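PDB 2ZWS: neutral ceramidase from Pseudomonas aeruginosa, which hydrolyses the N-acyl linkage of ceramides to give sphingosine and a free fatty acid, and also catalyses the reverse synthesis. Local coordinates for residues G524-Q529 and V542-G547. Residues are numbered along the deposited sequence; the frame is centred on the assembly and turned at random.
Sequences GDVLQQ and VAFVTG
The backbone N-H groups of Leu-527 and Gln-528 both donate to the carbonyl oxygen of Ala-543. Leu-527 N lies 2.7 Å from Ala-543 O, Gln-528 N 3.2 Å. The shorter bond is the more bent, 146° at the hydrogen against 163°. Both donors come from the same face of the Ala-543 carbonyl plane. Gln-528 O accepts from Ala-543 N. Further along, Val-545 N donates to Asp-525 O and Gly-524 N to Val-545 O.

The Leu-527 side chain runs over the neighbouring strand. Its CB sits 3.6 Å from Ala-543 O. CG lies beside the backbone N (chi1 -61°), where it meets Val-545 N and CG2. At the tip the branches part: CD1 packs on the backbone at Phe-544 C, 3.7 Å away, while CD2 touches Val-545 CG2. The Leu-527 and Val-545 side chains cross at about a right angle.

The side chains of Val-526 and Phe-544 run alongside each other in the same direction; Val-526 CG2 is 3.6 Å from Phe-544 CE1. Gly-524 O approaches the ring edge in plane, 3.4 Å from Phe-544 CD1. Phe-544 also meets His-617 of strand 611-622 and Thr-636 of strand 629-642, in the domain's other sheet.

The pairing is antiparallel and adds the short outermost strand 526-528 to strand 539-545. The one-residue slip at Leu-527 and Gln-528 is a classic beta bulge, here at the edge of the C-terminal beta-sandwich domain.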
ATOM      1  N   GLY A 524     -20.103  26.081  -2.570  1.00 18.40           N
ATOM      2  CA  GLY A 524     -19.057  26.723  -3.383  1.00 17.90           C
ATOM      3  C   GLY A 524     -18.706  28.158  -2.991  1.00 18.19           C
ATOM      4  O   GLY A 524     -17.690  28.710  -3.440  1.00 18.16           O
ATOM      5  N   ASP A 525     -19.517  28.765  -2.124  1.00 18.84           N
ATOM      6  CA  ASP A 525     -19.209  30.109  -1.658  1.00 19.37           C
ATOM      7  C   ASP A 525     -17.879  30.110  -0.896  1.00 19.10           C
ATOM      8  O   ASP A 525     -17.560  29.169  -0.162  1.00 18.65           O
ATOM      9  CB  ASP A 525     -20.335  30.650  -0.764  1.00 19.44           C
ATOM     10  CG  ASP A 525     -21.534  31.185  -1.560  1.00 22.10           C
ATOM     11  OD1 ASP A 525     -21.530  31.129  -2.823  1.00 24.75           O
ATOM     12  OD2 ASP A 525     -22.482  31.670  -0.899  1.00 23.96           O
ATOM     13  N   VAL A 526     -17.101  31.166  -1.082  1.00 18.86           N
ATOM     14  CA  VAL A 526     -15.828  31.322  -0.376  1.00 18.37           C
ATOM     15  C   VAL A 526     -16.049  31.837   1.056  1.00 18.98           C
ATOM     16  O   VAL A 526     -16.624  32.927   1.261  1.00 20.02           O
ATOM     17  CB  VAL A 526     -14.833  32.212  -1.144  1.00 18.66           C
ATOM     18  CG1 VAL A 526     -13.537  32.351  -0.366  1.00 19.48           C
ATOM     19  CG2 VAL A 526     -14.551  31.604  -2.502  1.00 18.81           C
ATOM     20  N   LEU A 527     -15.577  31.052   2.024  1.00 18.13           N
ATOM     21  CA  LEU A 527     -15.609  31.407   3.437  1.00 18.20           C
ATOM     22  C   LEU A 527     -14.379  32.187   3.880  1.00 18.92           C
ATOM     23  O   LEU A 527     -14.464  33.032   4.782  1.00 19.28           O
ATOM     24  CB  LEU A 527     -15.766  30.152   4.301  1.00 18.05           C
ATOM     25  CG  LEU A 527     -17.056  29.343   4.074  1.00 16.38           C
ATOM     26  CD1 LEU A 527     -16.954  27.973   4.755  1.00 15.65           C
ATOM     27  CD2 LEU A 527     -18.268  30.142   4.629  1.00 17.89           C
ATOM     28  N   GLN A 528     -13.232  31.868   3.278  1.00 18.29           N
ATOM     29  CA  GLN A 528     -11.975  32.538   3.584  1.00 18.23           C
ATOM     30  C   GLN A 528     -11.231  32.789   2.289  1.00 17.88           C
ATOM     31  O   GLN A 528     -10.806  31.829   1.635  1.00 16.63           O
ATOM     32  CB  GLN A 528     -11.101  31.686   4.504  1.00 18.72           C
ATOM     33  CG  GLN A 528      -9.754  32.336   4.833  1.00 20.03           C
ATOM     34  CD  GLN A 528      -9.068  31.656   5.984  1.00 24.87           C
ATOM     35  OE1 GLN A 528      -9.718  31.198   6.921  1.00 28.91           O
ATOM     36  NE2 GLN A 528      -7.749  31.590   5.931  1.00 26.29           N
ATOM     37  N   GLN A 529     -11.115  34.061   1.919  1.00 18.20           N
ATOM     38  CA  GLN A 529     -10.367  34.468   0.736  1.00 18.06           C
ATOM     39  C   GLN A 529      -8.883  34.504   1.051  1.00 18.33           C
ATOM     40  O   GLN A 529      -8.495  34.690   2.201  1.00 18.63           O
ATOM     41  CB  GLN A 529     -10.836  35.853   0.239  1.00 18.56           C
ATOM     42  CG  GLN A 529     -12.278  35.869  -0.281  1.00 19.02           C
ATOM     43  CD  GLN A 529     -12.449  35.351  -1.706  1.00 20.84           C
ATOM     44  OE1 GLN A 529     -11.506  34.844  -2.319  1.00 20.07           O
ATOM     45  NE2 GLN A 529     -13.685  35.448  -2.230  1.00 19.97           N
ATOM     46  N   VAL A 542      -7.336  28.891   2.189  1.00 14.47           N
ATOM     47  CA  VAL A 542      -8.656  29.365   1.804  1.00 14.46           C
ATOM     48  C   VAL A 542      -9.711  28.335   2.208  1.00 13.72           C
ATOM     49  O   VAL A 542      -9.372  27.217   2.621  1.00 15.05           O
ATOM     50  CB  VAL A 542      -8.745  29.629   0.279  1.00 14.27           C
ATOM     51  CG1 VAL A 542      -7.692  30.666  -0.170  1.00 16.58           C
ATOM     52  CG2 VAL A 542      -8.629  28.314  -0.524  1.00 15.50           C
ATOM     53  N   ALA A 543     -10.992  28.693   2.078  1.00 14.47           N
ATOM     54  CA  ALA A 543     -12.037  27.764   2.518  1.00 14.45           C
ATOM     55  C   ALA A 543     -13.330  28.046   1.797  1.00 14.96           C
ATOM     56  O   ALA A 543     -13.621  29.218   1.506  1.00 15.14           O
ATOM     57  CB  ALA A 543     -12.254  27.839   4.033  1.00 14.40           C
ATOM     58  N   PHE A 544     -14.108  26.985   1.573  1.00 14.43           N
ATOM     59  CA  PHE A 544     -15.365  27.034   0.792  1.00 14.96           C
ATOM     60  C   PHE A 544     -16.479  26.276   1.504  1.00 15.31           C
ATOM     61  O   PHE A 544     -16.216  25.296   2.200  1.00 15.92           O
ATOM     62  CB  PHE A 544     -15.193  26.294  -0.531  1.00 14.71           C
ATOM     63  CG  PHE A 544     -14.160  26.876  -1.452  1.00 14.78           C
ATOM     64  CD1 PHE A 544     -14.524  27.718  -2.502  1.00 17.00           C
ATOM     65  CD2 PHE A 544     -12.811  26.565  -1.268  1.00 17.76           C
ATOM     66  CE1 PHE A 544     -13.564  28.214  -3.358  1.00 17.15           C
ATOM     67  CE2 PHE A 544     -11.845  27.087  -2.112  1.00 16.80           C
ATOM     68  CZ  PHE A 544     -12.227  27.905  -3.176  1.00 17.08           C
ATOM     69  N   VAL A 545     -17.730  26.716   1.313  1.00 14.99           N
ATOM     70  CA  VAL A 545     -18.917  25.927   1.697  1.00 15.51           C
ATOM     71  C   VAL A 545     -18.915  24.696   0.795  1.00 15.29           C
ATOM     72  O   VAL A 545     -18.784  24.832  -0.421  1.00 15.51           O
ATOM     73  CB  VAL A 545     -20.212  26.752   1.446  1.00 15.12           C
ATOM     74  CG1 VAL A 545     -21.441  25.931   1.722  1.00 17.57           C
ATOM     75  CG2 VAL A 545     -20.210  28.022   2.289  1.00 16.12           C
ATOM     76  N   THR A 546     -19.047  23.500   1.363  1.00 14.86           N
ATOM     77  CA  THR A 546     -18.930  22.286   0.554  0.50 16.03           C
ATOM     78  C   THR A 546     -20.007  21.254   0.863  1.00 15.63           C
ATOM     79  O   THR A 546     -20.947  21.523   1.629  1.00 15.63           O
ATOM     80  CB  THR A 546     -17.543  21.635   0.731  0.50 16.29           C
ATOM     81  OG1 THR A 546     -16.545  22.646   0.782  0.50 19.39           O
ATOM     82  CG2 THR A 546     -17.252  20.728  -0.438  0.50 15.92           C
ATOM     83  N   GLY A 547     -19.879  20.074   0.243  1.00 15.62           N
ATOM     84  CA  GLY A 547     -20.667  18.893   0.595  1.00 15.77           C
ATOM     85  C   GLY A 547     -19.721  17.730   0.906  1.00 16.12           C
ATOM     86  O   GLY A 547     -18.509  17.786   0.653  1.00 16.75           O
TER